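Local coordinates for protein ornithine aminotransferase (Plasmodium falciparum, PDB 3LG0) that probably transfers the delta-amino group of ornithine to 2-oxoglutarate, giving glutamate semialdehyde and glutamate, with pyridoxal 5'-phosphate as cofactor, at residues 101-115 / 270-284. Residues are numbered along the deposited sequence; the frame is centred on the assembly and turned at random.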
ATOM      1  N   PHE A 101       3.266 -20.060 -11.755  1.00 34.28           N
ATOM      2  CA  PHE A 101       3.298 -20.704 -10.442  1.00 29.50           C
ATOM      3  C   PHE A 101       2.381 -21.909 -10.352  1.00 36.65           C
ATOM      4  O   PHE A 101       2.471 -22.697  -9.406  1.00 35.39           O
ATOM      5  CB  PHE A 101       2.965 -19.697  -9.326  1.00 34.04           C
ATOM      6  CG  PHE A 101       4.064 -18.694  -9.066  1.00 32.74           C
ATOM      7  CD1 PHE A 101       5.127 -19.006  -8.238  1.00 29.48           C
ATOM      8  CD2 PHE A 101       4.036 -17.448  -9.669  1.00 27.93           C
ATOM      9  CE1 PHE A 101       6.144 -18.081  -8.003  1.00 31.28           C
ATOM     10  CE2 PHE A 101       5.040 -16.525  -9.445  1.00 31.28           C
ATOM     11  CZ  PHE A 101       6.103 -16.843  -8.610  1.00 31.22           C
ATOM     12  N   GLY A 102       1.493 -22.040 -11.330  1.00 30.01           N
ATOM     13  CA  GLY A 102       0.596 -23.172 -11.379  1.00 28.73           C
ATOM     14  C   GLY A 102      -0.572 -23.081 -10.417  1.00 38.26           C
ATOM     15  O   GLY A 102      -0.852 -24.023  -9.670  1.00 37.43           O
ATOM     16  N   TYR A 103      -1.259 -21.946 -10.434  1.00 36.08           N
ATOM     17  CA  TYR A 103      -2.500 -21.806  -9.686  1.00 31.41           C
ATOM     18  C   TYR A 103      -3.567 -21.266 -10.623  1.00 33.08           C
ATOM     19  O   TYR A 103      -3.249 -20.575 -11.605  1.00 32.15           O
ATOM     20  CB  TYR A 103      -2.303 -20.894  -8.467  1.00 29.03           C
ATOM     21  CG  TYR A 103      -1.507 -21.555  -7.374  1.00 25.57           C
ATOM     22  CD1 TYR A 103      -2.141 -22.205  -6.325  1.00 28.39           C
ATOM     23  CD2 TYR A 103      -0.120 -21.546  -7.396  1.00 35.77           C
ATOM     24  CE1 TYR A 103      -1.406 -22.827  -5.314  1.00 37.49           C
ATOM     25  CE2 TYR A 103       0.630 -22.163  -6.388  1.00 29.32           C
ATOM     26  CZ  TYR A 103      -0.023 -22.807  -5.354  1.00 36.98           C
ATOM     27  OH  TYR A 103       0.699 -23.429  -4.356  1.00 34.73           O
ATOM     28  N   ASP A 104      -4.825 -21.592 -10.328  1.00 37.98           N
ATOM     29  CA  ASP A 104      -5.948 -21.135 -11.149  1.00 34.11           C
ATOM     30  C   ASP A 104      -6.012 -19.614 -11.190  1.00 36.64           C
ATOM     31  O   ASP A 104      -6.174 -19.027 -12.256  1.00 31.03           O
ATOM     32  CB  ASP A 104      -7.279 -21.673 -10.621  1.00 35.42           C
ATOM     33  CG  ASP A 104      -7.400 -23.177 -10.754  1.00 36.35           C
ATOM     34  OD1 ASP A 104      -6.776 -23.750 -11.650  1.00 36.11           O
ATOM     35  OD2 ASP A 104      -8.126 -23.788  -9.959  1.00 42.92           O
ATOM     36  N   LYS A 105      -5.881 -18.983 -10.025  1.00 36.64           N
ATOM     37  CA  LYS A 105      -6.166 -17.561  -9.922  1.00 34.58           C
ATOM     38  C   LYS A 105      -5.171 -16.765  -9.080  1.00 34.88           C
ATOM     39  O   LYS A 105      -4.460 -17.307  -8.239  1.00 31.58           O
ATOM     40  CB  LYS A 105      -7.604 -17.359  -9.430  1.00 32.85           C
ATOM     41  CG  LYS A 105      -8.641 -17.522 -10.553  1.00 32.03           C
ATOM     42  CD  LYS A 105     -10.070 -17.355 -10.055  1.00 31.24           C
ATOM     43  CE  LYS A 105     -11.052 -17.291 -11.217  1.00 36.91           C
ATOM     44  NZ  LYS A 105     -10.788 -18.407 -12.174  1.00 32.56           N
ATOM     45  N   VAL A 106      -5.115 -15.465  -9.342  1.00 35.93           N
ATOM     46  CA  VAL A 106      -4.296 -14.565  -8.558  1.00 25.16           C
ATOM     47  C   VAL A 106      -5.082 -13.291  -8.249  1.00 27.02           C
ATOM     48  O   VAL A 106      -5.968 -12.876  -9.007  1.00 23.75           O
ATOM     49  CB  VAL A 106      -2.960 -14.229  -9.279  1.00 31.60           C
ATOM     50  CG1 VAL A 106      -3.199 -13.310 -10.445  1.00 20.44           C
ATOM     51  CG2 VAL A 106      -1.946 -13.594  -8.301  1.00 22.94           C
ATOM     52  N   LEU A 107      -4.747 -12.689  -7.113  1.00 25.62           N
ATOM     53  CA  LEU A 107      -5.341 -11.436  -6.663  1.00 23.66           C
ATOM     54  C   LEU A 107      -4.203 -10.468  -6.371  1.00 23.78           C
ATOM     55  O   LEU A 107      -3.365 -10.749  -5.507  1.00 21.31           O
ATOM     56  CB  LEU A 107      -6.186 -11.716  -5.415  1.00 25.19           C
ATOM     57  CG  LEU A 107      -6.720 -10.651  -4.457  1.00 32.23           C
ATOM     58  CD1 LEU A 107      -6.981  -9.309  -5.108  1.00 37.61           C
ATOM     59  CD2 LEU A 107      -7.993 -11.211  -3.810  1.00 35.79           C
ATOM     60  N   MET A 108      -4.153  -9.353  -7.108  1.00 22.23           N
ATOM     61  CA  MET A 108      -3.062  -8.374  -6.975  1.00 23.22           C
ATOM     62  C   MET A 108      -3.397  -7.298  -5.950  1.00 23.66           C
ATOM     63  O   MET A 108      -4.478  -6.728  -5.980  1.00 18.68           O
ATOM     64  CB  MET A 108      -2.756  -7.665  -8.311  1.00 20.29           C
ATOM     65  CG  MET A 108      -2.436  -8.565  -9.481  1.00 28.08           C
ATOM     66  SD  MET A 108      -1.051  -9.675  -9.190  1.00 37.04           S
ATOM     67  CE  MET A 108       0.332  -8.534  -9.267  1.00 29.59           C
ATOM     68  N   MET A 109      -2.436  -6.984  -5.086  1.00 24.62           N
ATOM     69  CA  MET A 109      -2.604  -5.885  -4.140  1.00 29.52           C
ATOM     70  C   MET A 109      -1.325  -5.047  -4.067  1.00 24.02           C
ATOM     71  O   MET A 109      -0.413  -5.219  -4.868  1.00 25.51           O
ATOM     72  CB  MET A 109      -2.973  -6.459  -2.776  1.00 27.23           C
ATOM     73  CG  MET A 109      -3.258  -7.942  -2.870  1.00 42.22           C
ATOM     74  SD  MET A 109      -4.130  -8.579  -1.457  1.00 32.18           S
ATOM     75  CE  MET A 109      -5.435  -7.339  -1.461  1.00 43.57           C
ATOM     76  N   ASN A 110      -1.252  -4.152  -3.098  1.00 23.08           N
ATOM     77  CA  ASN A 110      -0.099  -3.274  -2.983  1.00 25.17           C
ATOM     78  C   ASN A 110       0.958  -3.769  -1.992  1.00 26.37           C
ATOM     79  O   ASN A 110       2.137  -3.872  -2.332  1.00 23.02           O
ATOM     80  CB  ASN A 110      -0.547  -1.873  -2.611  1.00 23.72           C
ATOM     81  CG  ASN A 110      -1.724  -1.400  -3.443  1.00 23.26           C
ATOM     82  OD1 ASN A 110      -1.610  -1.206  -4.651  1.00 22.39           O
ATOM     83  ND2 ASN A 110      -2.846  -1.178  -2.790  1.00 20.53           N
ATOM     84  N   THR A 111       0.548  -4.084  -0.771  1.00 21.33           N
ATOM     85  CA  THR A 111       1.536  -4.331   0.282  1.00 18.13           C
ATOM     86  C   THR A 111       1.494  -5.744   0.846  1.00 15.43           C
ATOM     87  O   THR A 111       0.518  -6.454   0.676  1.00 16.98           O
ATOM     88  CB  THR A 111       1.366  -3.336   1.442  1.00 25.64           C
ATOM     89  OG1 THR A 111       0.120  -3.587   2.102  1.00 25.35           O
ATOM     90  CG2 THR A 111       1.393  -1.897   0.925  1.00 19.39           C
ATOM     91  N   GLY A 112       2.566  -6.140   1.515  1.00 19.12           N
ATOM     92  CA  GLY A 112       2.592  -7.404   2.217  1.00 18.33           C
ATOM     93  C   GLY A 112       1.508  -7.463   3.280  1.00 28.68           C
ATOM     94  O   GLY A 112       0.888  -8.495   3.469  1.00 28.94           O
ATOM     95  N   ALA A 113       1.275  -6.346   3.969  1.00 24.36           N
ATOM     96  CA  ALA A 113       0.260  -6.314   5.007  1.00 26.28           C
ATOM     97  C   ALA A 113      -1.136  -6.533   4.408  1.00 26.22           C
ATOM     98  O   ALA A 113      -1.946  -7.284   4.954  1.00 26.42           O
ATOM     99  CB  ALA A 113       0.339  -5.003   5.797  1.00 19.24           C
ATOM    100  N   GLU A 114      -1.405  -5.897   3.271  1.00 24.81           N
ATOM    101  CA  GLU A 114      -2.655  -6.159   2.552  1.00 23.51           C
ATOM    102  C   GLU A 114      -2.799  -7.637   2.203  1.00 23.61           C
ATOM    103  O   GLU A 114      -3.884  -8.194   2.288  1.00 28.63           O
ATOM    104  CB  GLU A 114      -2.754  -5.327   1.277  1.00 20.75           C
ATOM    105  CG  GLU A 114      -3.224  -3.898   1.506  1.00 34.85           C
ATOM    106  CD  GLU A 114      -3.105  -3.035   0.269  1.00 28.40           C
ATOM    107  OE1 GLU A 114      -2.631  -3.545  -0.764  1.00 29.50           O
ATOM    108  OE2 GLU A 114      -3.485  -1.847   0.337  1.00 31.29           O
ATOM    109  N   ALA A 115      -1.700  -8.271   1.801  1.00 22.85           N
ATOM    110  CA  ALA A 115      -1.774  -9.662   1.393  1.00 23.42           C
ATOM    111  C   ALA A 115      -2.089 -10.582   2.576  1.00 27.82           C
ATOM    112  O   ALA A 115      -2.875 -11.520   2.440  1.00 27.23           O
ATOM    113  CB  ALA A 115      -0.504 -10.083   0.714  1.00 16.92           C
ATOM    114  N   PRO A 270       5.048  -0.738  -5.096  1.00 20.82           N
ATOM    115  CA  PRO A 270       4.494  -1.677  -4.098  1.00 19.07           C
ATOM    116  C   PRO A 270       3.514  -2.693  -4.723  1.00 18.53           C
ATOM    117  O   PRO A 270       2.415  -2.357  -5.216  1.00 19.71           O
ATOM    118  CB  PRO A 270       3.760  -0.753  -3.109  1.00 23.29           C
ATOM    119  CG  PRO A 270       4.230   0.632  -3.423  1.00 21.08           C
ATOM    120  CD  PRO A 270       4.538   0.623  -4.898  1.00 20.67           C
ATOM    121  N   ILE A 271       3.919  -3.953  -4.733  1.00 19.72           N
ATOM    122  CA  ILE A 271       3.065  -4.994  -5.305  1.00 21.26           C
ATOM    123  C   ILE A 271       3.068  -6.250  -4.436  1.00 25.08           C
ATOM    124  O   ILE A 271       4.102  -6.673  -3.944  1.00 23.61           O
ATOM    125  CB  ILE A 271       3.528  -5.409  -6.723  1.00 20.45           C
ATOM    126  CG1 ILE A 271       3.854  -4.187  -7.598  1.00 20.64           C
ATOM    127  CG2 ILE A 271       2.484  -6.297  -7.397  1.00 20.81           C
ATOM    128  CD1 ILE A 271       4.379  -4.577  -8.964  1.00 20.95           C
ATOM    129  N   SER A 272       1.906  -6.860  -4.276  1.00 23.82           N
ATOM    130  CA  SER A 272       1.818  -8.130  -3.586  1.00 21.14           C
ATOM    131  C   SER A 272       0.724  -8.938  -4.279  1.00 21.75           C
ATOM    132  O   SER A 272      -0.027  -8.401  -5.106  1.00 21.44           O
ATOM    133  CB  SER A 272       1.496  -7.908  -2.103  1.00 15.75           C
ATOM    134  OG  SER A 272       0.171  -7.453  -1.966  1.00 18.44           O
ATOM    135  N   ALA A 273       0.627 -10.215  -3.944  1.00 17.55           N
ATOM    136  CA  ALA A 273      -0.334 -11.103  -4.605  1.00 25.78           C
ATOM    137  C   ALA A 273      -0.691 -12.320  -3.755  1.00 26.48           C
ATOM    138  O   ALA A 273       0.119 -12.811  -2.968  1.00 17.55           O
ATOM    139  CB  ALA A 273       0.221 -11.577  -5.986  1.00 20.25           C
ATOM    140  N   ILE A 274      -1.907 -12.810  -3.959  1.00 19.00           N
ATOM    141  CA  ILE A 274      -2.310 -14.081  -3.435  1.00 26.32           C
ATOM    142  C   ILE A 274      -2.618 -15.021  -4.609  1.00 29.55           C
ATOM    143  O   ILE A 274      -3.334 -14.655  -5.544  1.00 27.21           O
ATOM    144  CB  ILE A 274      -3.531 -13.939  -2.519  1.00 26.45           C
ATOM    145  CG1 ILE A 274      -3.146 -13.213  -1.235  1.00 32.69           C
ATOM    146  CG2 ILE A 274      -4.089 -15.292  -2.157  1.00 22.36           C
ATOM    147  CD1 ILE A 274      -4.359 -12.759  -0.417  1.00 30.61           C
ATOM    148  N   LEU A 275      -2.065 -16.231  -4.563  1.00 24.91           N
ATOM    149  CA  LEU A 275      -2.359 -17.238  -5.585  1.00 31.35           C
ATOM    150  C   LEU A 275      -3.099 -18.383  -4.934  1.00 34.86           C
ATOM    151  O   LEU A 275      -2.730 -18.840  -3.845  1.00 29.57           O
ATOM    152  CB  LEU A 275      -1.081 -17.796  -6.197  1.00 26.53           C
ATOM    153  CG  LEU A 275      -0.181 -16.880  -6.999  1.00 33.06           C
ATOM    154  CD1 LEU A 275       1.268 -17.339  -6.806  1.00 37.15           C
ATOM    155  CD2 LEU A 275      -0.575 -16.908  -8.469  1.00 28.18           C
ATOM    156  N   ALA A 276      -4.127 -18.866  -5.612  1.00 30.56           N
ATOM    157  CA  ALA A 276      -4.926 -19.962  -5.086  1.00 32.22           C
ATOM    158  C   ALA A 276      -5.717 -20.565  -6.241  1.00 32.71           C
ATOM    159  O   ALA A 276      -5.861 -19.941  -7.295  1.00 31.86           O
ATOM    160  CB  ALA A 276      -5.860 -19.450  -3.983  1.00 22.05           C
ATOM    161  N   ASN A 277      -6.219 -21.777  -6.052  1.00 30.19           N
ATOM    162  CA  ASN A 277      -7.050 -22.402  -7.078  1.00 44.96           C
ATOM    163  C   ASN A 277      -8.508 -21.987  -6.959  1.00 32.05           C
ATOM    164  O   ASN A 277      -8.898 -21.397  -5.958  1.00 34.91           O
ATOM    165  CB  ASN A 277      -6.913 -23.918  -7.018  1.00 31.36           C
ATOM    166  CG  ASN A 277      -5.581 -24.387  -7.515  1.00 36.76           C
ATOM    167  OD1 ASN A 277      -5.025 -23.828  -8.464  1.00 40.95           O
ATOM    168  ND2 ASN A 277      -5.046 -25.420  -6.877  1.00 38.52           N
ATOM    169  N   ASP A 278      -9.304 -22.314  -7.974  1.00 37.84           N
ATOM    170  CA  ASP A 278     -10.724 -21.915  -8.010  1.00 37.27           C
ATOM    171  C   ASP A 278     -11.543 -22.273  -6.764  1.00 31.33           C
ATOM    172  O   ASP A 278     -12.331 -21.457  -6.293  1.00 38.63           O
ATOM    173  CB  ASP A 278     -11.409 -22.439  -9.268  1.00 36.37           C
ATOM    174  CG  ASP A 278     -11.070 -21.624 -10.496  1.00 44.93           C
ATOM    175  OD1 ASP A 278     -10.622 -20.474 -10.340  1.00 50.79           O
ATOM    176  OD2 ASP A 278     -11.257 -22.124 -11.621  1.00 53.87           O
ATOM    177  N   ASP A 279     -11.339 -23.464  -6.212  1.00 29.69           N
ATOM    178  CA  ASP A 279     -12.112 -23.876  -5.042  1.00 37.15           C
ATOM    179  C   ASP A 279     -11.947 -22.966  -3.824  1.00 43.91           C
ATOM    180  O   ASP A 279     -12.878 -22.827  -3.029  1.00 45.85           O
ATOM    181  CB  ASP A 279     -11.876 -25.350  -4.672  1.00 42.32           C
ATOM    182  CG  ASP A 279     -10.403 -25.698  -4.506  1.00 54.35           C
ATOM    183  OD1 ASP A 279      -9.601 -25.366  -5.407  1.00 60.40           O
ATOM    184  OD2 ASP A 279     -10.050 -26.328  -3.481  1.00 55.01           O
ATOM    185  N   VAL A 280     -10.770 -22.356  -3.660  1.00 42.74           N
ATOM    186  CA  VAL A 280     -10.594 -21.370  -2.598  1.00 34.54           C
ATOM    187  C   VAL A 280     -10.880 -19.945  -3.077  1.00 29.95           C
ATOM    188  O   VAL A 280     -11.649 -19.230  -2.450  1.00 35.94           O
ATOM    189  CB  VAL A 280      -9.197 -21.439  -1.917  1.00 40.55           C
ATOM    190  CG1 VAL A 280      -8.996 -22.780  -1.229  1.00 46.01           C
ATOM    191  CG2 VAL A 280      -8.116 -21.220  -2.926  1.00 57.18           C
ATOM    192  N   MET A 281     -10.289 -19.534  -4.197  1.00 32.35           N
ATOM    193  CA  MET A 281     -10.409 -18.136  -4.628  1.00 30.97           C
ATOM    194  C   MET A 281     -11.844 -17.678  -4.905  1.00 33.10           C
ATOM    195  O   MET A 281     -12.193 -16.548  -4.597  1.00 38.83           O
ATOM    196  CB  MET A 281      -9.527 -17.862  -5.840  1.00 23.57           C
ATOM    197  CG  MET A 281      -9.333 -16.380  -6.130  1.00 32.25           C
ATOM    198  SD  MET A 281      -8.150 -15.563  -5.017  1.00 35.64           S
ATOM    199  CE  MET A 281      -6.612 -15.890  -5.879  1.00 24.25           C
ATOM    200  N   LEU A 282     -12.674 -18.546  -5.484  1.00 30.29           N
ATOM    201  CA  LEU A 282     -14.009 -18.127  -5.908  1.00 37.08           C
ATOM    202  C   LEU A 282     -14.944 -17.901  -4.728  1.00 37.47           C
ATOM    203  O   LEU A 282     -16.096 -17.491  -4.887  1.00 46.19           O
ATOM    204  CB  LEU A 282     -14.601 -19.128  -6.888  1.00 41.18           C
ATOM    205  CG  LEU A 282     -13.925 -19.074  -8.256  1.00 39.59           C
ATOM    206  CD1 LEU A 282     -14.368 -20.248  -9.137  1.00 32.22           C
ATOM    207  CD2 LEU A 282     -14.203 -17.717  -8.912  1.00 34.57           C
ATOM    208  N   VAL A 283     -14.425 -18.173  -3.543  1.00 34.58           N
ATOM    209  CA  VAL A 283     -15.136 -17.957  -2.303  1.00 35.88           C
ATOM    210  C   VAL A 283     -15.339 -16.454  -2.092  1.00 47.63           C
ATOM    211  O   VAL A 283     -16.265 -16.036  -1.396  1.00 59.95           O
ATOM    212  CB  VAL A 283     -14.330 -18.613  -1.154  1.00 52.53           C
ATOM    213  CG1 VAL A 283     -14.061 -17.643  -0.011  1.00 41.87           C
ATOM    214  CG2 VAL A 283     -14.992 -19.922  -0.699  1.00 37.50           C
ATOM    215  N   LEU A 284     -14.475 -15.647  -2.711  1.00 45.95           N
ATOM    216  CA  LEU A 284     -14.585 -14.187  -2.665  1.00 40.33           C
ATOM    217  C   LEU A 284     -15.567 -13.690  -3.720  1.00 48.00           C
ATOM    218  O   LEU A 284     -15.501 -14.098  -4.886  1.00 45.63           O
ATOM    219  CB  LEU A 284     -13.221 -13.545  -2.893  1.00 41.28           C
ATOM    220  CG  LEU A 284     -12.138 -13.778  -1.841  1.00 34.90           C
ATOM    221  CD1 LEU A 284     -10.780 -13.434  -2.408  1.00 34.13           C
ATOM    222  CD2 LEU A 284     -12.427 -12.947  -0.621  1.00 37.45           C
TER
HETATM  223  O   HOH W   1       0.127  -1.921  -6.719  1.00 18.04           O
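Lys105 NZ forms a salt bridge with Asp278 OD1 at 2.8 Å, meeting the carboxylate on its syn side. The lysine chain is extended until a bend at chi4 (48°), which turns the ammonium group onto the acid. The same NZ also bonds to Thr19 O of the second subunit, so this salt bridge lies at the dimer interface. Next to it, the side chains of Asp104 and Asn277 cross at about a right angle. Asp104 N donates to Asn277 OD1, in the carbonyl plane. Asp278 N returns an almost straight bond of 2.7 Å to the anti lone pair of Asp104 OD2. The Asp104 carboxylate thus accepts from the first N-H of helix 278-281.

Strands 105-109 and 272-276 run antiparallel, with Lys105, Leu107 and Met109 in hydrogen-bonded pairs with Ala276, Ile274 and Ser272. They form one margin of the seven-stranded sheet of the large domain, as in other fold-type I pyridoxal phosphate enzymes, and 272-276 is antiparallel to its next neighbour, strand 257-260. Within the chain 105-109 is outermost, but Val106 makes backbone hydrogen bonds to the second subunit.

At the other end, Ser272 OG donates to Thr111 O at 2.8 Å. Ala115 N reaches that oxygen from the opposite face. Thr111 and Glu114 form a capping box at the start of helix 112-129. Gly112, in its first turn, is close to Lys262, which by similarity probably binds pyridoxal phosphate; no cofactor is attached here. One water joins Asn110 OD1 to Pro270 O.

On one sheet face, Val106 CG2 lies alongside Leu275 CD2 at 3.6 Å. Leu275 CD1 touches Phe101 CG, the two side chains crossing at about a right angle. Met108, bent at chi2 and chi3, brings CE to Ile271 CG2 at 3.6 Å. On the other face, Met281 CE lies 3.5 Å from Lys105 O, and Leu107 CD2 meets Leu284 CD1 at 3.8 Å.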